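PDB 5CWW: nucleoporin NUP82 from Chaetomium thermophilum, which probably serves as a structural component of the nuclear pore complex and a docking partner for transport factors; this fragment is the protein's N-terminal beta-propeller. Local coordinates for residues S173-V185 and A256-M270. Sequence-based numbering, arbitrary orientation. Where two conformers were deposited one is given.
Sequences SAVVSAVWHPLGV and AACFPTRDSGGWAPM
Phe-259 and Pro-182 form the apolar heart of this contact: CD of the proline ring sits over one face of the phenyl group in a CH-pi contact, 3.8 Å from the centroid. Proline suits the place because its ring is rigid and its CD hydrogens are somewhat polarised by the neighbouring nitrogen. With CG anti to its carbonyl carbon (chi1 -76°), Phe-259 also meets CG2 of Val-179 through CD2 at 3.8 Å, and its CZ lies 3.4 Å from CD2 of His-181, the two rings inclined at 50°. Were Phe-259 replaced by an alanine, Pro-182 CD would probably lose its aromatic face and a gap open between it, Val-179 and His-181. Farther along, Leu-183 CD2 touches Pro-269 CB at 4.1 Å, and its CD1 packs on Met-270 CG at 3.8 Å, a branched and a long unbranched apolar chain crossing at about a right angle.

Polar bonds are few. Serine's short side chain puts Ser-177 OG within reach of the backbone N-H of Ala-257, in a bent bond of 3.0 Å. His-181 ND1 accepts Leu-183 N in the ring plane at 3.1 Å, bracing the type I turn, while NE2 bonds to Leu-287 O; together they fix the imidazole's rotation.

Strand segments 175-180 and 256-258 run nearly parallel (11°) without pairing; strands 175-180 and 254-258 each border their own four-stranded antiparallel sheet, an arrangement typical of innermost strands in adjacent beta-propeller blades.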
# COMPACT_ATOMS: atom_id res chain seq x y z
N SER B 173 -6.80 5.73 -12.94
CA SER B 173 -6.23 4.52 -12.36
C SER B 173 -7.11 3.96 -11.24
O SER B 173 -7.66 4.71 -10.44
CB SER B 173 -4.83 4.80 -11.82
OG SER B 173 -4.23 3.62 -11.32
N ALA B 174 -7.23 2.64 -11.21
CA ALA B 174 -8.04 1.96 -10.20
C ALA B 174 -7.52 2.17 -8.78
O ALA B 174 -6.32 2.31 -8.57
CB ALA B 174 -8.11 0.47 -10.51
N VAL B 175 -8.43 2.19 -7.82
CA VAL B 175 -8.07 2.31 -6.41
C VAL B 175 -7.77 0.93 -5.83
O VAL B 175 -8.54 -0.02 -6.02
CB VAL B 175 -9.17 3.02 -5.58
CG1 VAL B 175 -10.49 2.25 -5.63
CG2 VAL B 175 -8.71 3.23 -4.15
N VAL B 176 -6.65 0.83 -5.13
CA VAL B 176 -6.16 -0.45 -4.63
C VAL B 176 -6.29 -0.56 -3.12
O VAL B 176 -6.71 -1.60 -2.60
CB VAL B 176 -4.68 -0.64 -5.04
CG1 VAL B 176 -4.08 -1.85 -4.36
CG2 VAL B 176 -4.57 -0.78 -6.55
N SER B 177 -5.94 0.50 -2.42
CA SER B 177 -6.03 0.52 -0.97
C SER B 177 -6.60 1.83 -0.45
O SER B 177 -6.34 2.90 -1.01
CB SER B 177 -4.66 0.27 -0.34
OG SER B 177 -4.10 -0.94 -0.79
N ALA B 178 -7.37 1.72 0.62
CA ALA B 178 -7.82 2.86 1.38
C ALA B 178 -7.59 2.55 2.85
O ALA B 178 -8.19 1.62 3.39
CB ALA B 178 -9.29 3.16 1.12
N VAL B 179 -6.71 3.32 3.49
CA VAL B 179 -6.37 3.09 4.88
C VAL B 179 -6.37 4.41 5.64
O VAL B 179 -5.85 5.41 5.16
CB VAL B 179 -4.99 2.40 5.03
CG1 VAL B 179 -5.05 0.98 4.51
CG2 VAL B 179 -3.91 3.20 4.31
N TRP B 180 -6.97 4.39 6.82
CA TRP B 180 -7.07 5.59 7.64
C TRP B 180 -5.74 5.82 8.34
O TRP B 180 -5.10 4.88 8.79
CB TRP B 180 -8.22 5.46 8.64
CG TRP B 180 -9.56 5.29 7.97
CD1 TRP B 180 -10.14 4.11 7.59
CD2 TRP B 180 -10.47 6.33 7.59
NE1 TRP B 180 -11.36 4.35 7.00
CE2 TRP B 180 -11.58 5.70 6.99
CE3 TRP B 180 -10.46 7.72 7.71
CZ2 TRP B 180 -12.67 6.43 6.51
CZ3 TRP B 180 -11.54 8.44 7.22
CH2 TRP B 180 -12.63 7.79 6.63
N HIS B 181 -5.32 7.08 8.43
CA HIS B 181 -4.04 7.38 9.05
C HIS B 181 -4.12 7.19 10.57
O HIS B 181 -5.02 7.74 11.20
CB HIS B 181 -3.59 8.81 8.72
CG HIS B 181 -2.12 9.03 8.89
ND1 HIS B 181 -1.50 8.96 10.12
CD2 HIS B 181 -1.15 9.28 7.99
CE1 HIS B 181 -0.20 9.18 9.96
NE2 HIS B 181 0.03 9.38 8.68
N PRO B 182 -3.20 6.40 11.15
CA PRO B 182 -3.22 6.13 12.59
C PRO B 182 -3.19 7.39 13.46
O PRO B 182 -3.63 7.36 14.60
CB PRO B 182 -1.95 5.31 12.82
CG PRO B 182 -1.62 4.72 11.51
CD PRO B 182 -2.10 5.68 10.47
N LEU B 183 -2.66 8.48 12.91
CA LEU B 183 -2.46 9.71 13.67
C LEU B 183 -3.36 10.84 13.18
O LEU B 183 -3.19 11.99 13.58
CB LEU B 183 -0.99 10.15 13.58
CG LEU B 183 0.04 9.09 13.98
CD1 LEU B 183 1.45 9.64 13.81
CD2 LEU B 183 -0.19 8.60 15.40
N GLY B 184 -4.32 10.51 12.32
CA GLY B 184 -5.24 11.50 11.79
C GLY B 184 -6.14 12.07 12.86
O GLY B 184 -6.66 11.33 13.70
N VAL B 185 -6.33 13.39 12.83
CA VAL B 185 -7.22 14.06 13.78
C VAL B 185 -8.63 13.48 13.67
O VAL B 185 -9.18 13.37 12.57
CB VAL B 185 -7.26 15.58 13.53
CG1 VAL B 185 -8.16 16.27 14.55
CG2 VAL B 185 -5.86 16.17 13.59
N ALA B 256 -1.03 -3.51 -2.82
CA ALA B 256 -1.67 -3.07 -1.59
C ALA B 256 -0.74 -2.18 -0.78
O ALA B 256 0.47 -2.18 -0.97
CB ALA B 256 -2.10 -4.27 -0.75
N ALA B 257 -1.33 -1.43 0.14
CA ALA B 257 -0.58 -0.56 1.04
C ALA B 257 -1.21 -0.60 2.42
O ALA B 257 -2.41 -0.84 2.56
CB ALA B 257 -0.55 0.86 0.51
N CYS B 258 -0.39 -0.37 3.44
CA CYS B 258 -0.89 -0.34 4.80
C CYS B 258 -0.02 0.52 5.71
O CYS B 258 1.15 0.77 5.41
CB CYS B 258 -0.98 -1.76 5.36
SG CYS B 258 0.63 -2.55 5.59
N PHE B 259 -0.62 1.00 6.79
CA PHE B 259 0.12 1.54 7.91
C PHE B 259 0.32 0.42 8.92
O PHE B 259 -0.46 -0.53 8.95
CB PHE B 259 -0.61 2.71 8.57
CG PHE B 259 -0.55 3.99 7.78
CD1 PHE B 259 0.62 4.73 7.74
CD2 PHE B 259 -1.65 4.45 7.09
CE1 PHE B 259 0.69 5.91 7.02
CE2 PHE B 259 -1.59 5.63 6.37
CZ PHE B 259 -0.42 6.36 6.33
N PRO B 260 1.37 0.52 9.75
CA PRO B 260 1.48 -0.48 10.81
C PRO B 260 0.26 -0.45 11.72
O PRO B 260 -0.39 0.59 11.86
CB PRO B 260 2.74 -0.05 11.56
CG PRO B 260 3.57 0.59 10.52
CD PRO B 260 2.60 1.33 9.64
N THR B 261 -0.04 -1.61 12.29
CA THR B 261 -1.01 -1.73 13.37
C THR B 261 -0.70 -0.65 14.40
O THR B 261 0.47 -0.39 14.69
CB THR B 261 -0.93 -3.12 14.02
OG1 THR B 261 0.41 -3.35 14.47
CG2 THR B 261 -1.31 -4.20 13.01
N ARG B 262 -1.72 0.00 14.95
CA ARG B 262 -1.45 1.12 15.85
C ARG B 262 -0.96 0.59 17.19
O ARG B 262 -0.65 -0.59 17.32
CB ARG B 262 -2.70 1.99 16.05
CG ARG B 262 -2.37 3.47 16.27
CD ARG B 262 -3.44 4.20 17.07
NE ARG B 262 -3.07 5.59 17.33
CZ ARG B 262 -3.84 6.46 17.98
NH1 ARG B 262 -5.03 6.10 18.44
NH2 ARG B 262 -3.41 7.70 18.16
N ASP B 263 -0.89 1.48 18.18
CA ASP B 263 -0.16 1.21 19.41
C ASP B 263 1.30 0.89 19.09
O ASP B 263 2.00 0.27 19.89
CB ASP B 263 -0.80 0.05 20.18
CG ASP B 263 -2.31 0.19 20.31
OD1 ASP B 263 -2.81 1.33 20.20
OD2 ASP B 263 -2.99 -0.83 20.51
N SER B 264 1.76 1.33 17.92
CA SER B 264 3.14 1.13 17.50
C SER B 264 3.98 2.33 17.90
O SER B 264 3.48 3.45 17.95
CB SER B 264 3.23 0.89 16.00
OG SER B 264 2.53 -0.28 15.62
N GLY B 265 5.26 2.09 18.16
CA GLY B 265 6.17 3.13 18.59
C GLY B 265 7.11 3.55 17.48
O GLY B 265 6.99 3.09 16.34
N GLY B 266 8.04 4.43 17.82
CA GLY B 266 9.01 4.93 16.86
C GLY B 266 8.35 5.55 15.65
O GLY B 266 7.32 6.22 15.76
N TRP B 267 8.94 5.32 14.49
CA TRP B 267 8.47 5.90 13.25
C TRP B 267 7.31 5.12 12.62
O TRP B 267 6.74 5.55 11.62
CB TRP B 267 9.61 5.99 12.24
CG TRP B 267 10.74 6.88 12.68
CD1 TRP B 267 11.95 6.49 13.17
CD2 TRP B 267 10.75 8.31 12.66
NE1 TRP B 267 12.72 7.59 13.45
CE2 TRP B 267 12.01 8.72 13.15
CE3 TRP B 267 9.83 9.28 12.27
CZ2 TRP B 267 12.36 10.06 13.26
CZ3 TRP B 267 10.18 10.62 12.39
CH2 TRP B 267 11.44 10.99 12.88
N ALA B 268 6.98 3.98 13.22
CA ALA B 268 6.00 3.06 12.64
C ALA B 268 4.66 3.73 12.29
O ALA B 268 4.15 3.53 11.19
CB ALA B 268 5.77 1.89 13.59
N PRO B 269 4.10 4.52 13.21
CA PRO B 269 2.78 5.08 12.87
C PRO B 269 2.82 6.21 11.84
O PRO B 269 1.76 6.71 11.48
CB PRO B 269 2.25 5.59 14.22
CG PRO B 269 3.40 5.56 15.19
CD PRO B 269 4.62 5.03 14.49
N MET B 270 4.01 6.59 11.37
CA MET B 270 4.14 7.55 10.27
C MET B 270 4.70 6.90 9.02
O MET B 270 5.13 7.59 8.10
CB MET B 270 5.05 8.71 10.66
CG MET B 270 4.74 9.35 11.98
SD MET B 270 5.95 10.63 12.36
CE MET B 270 5.57 10.89 14.09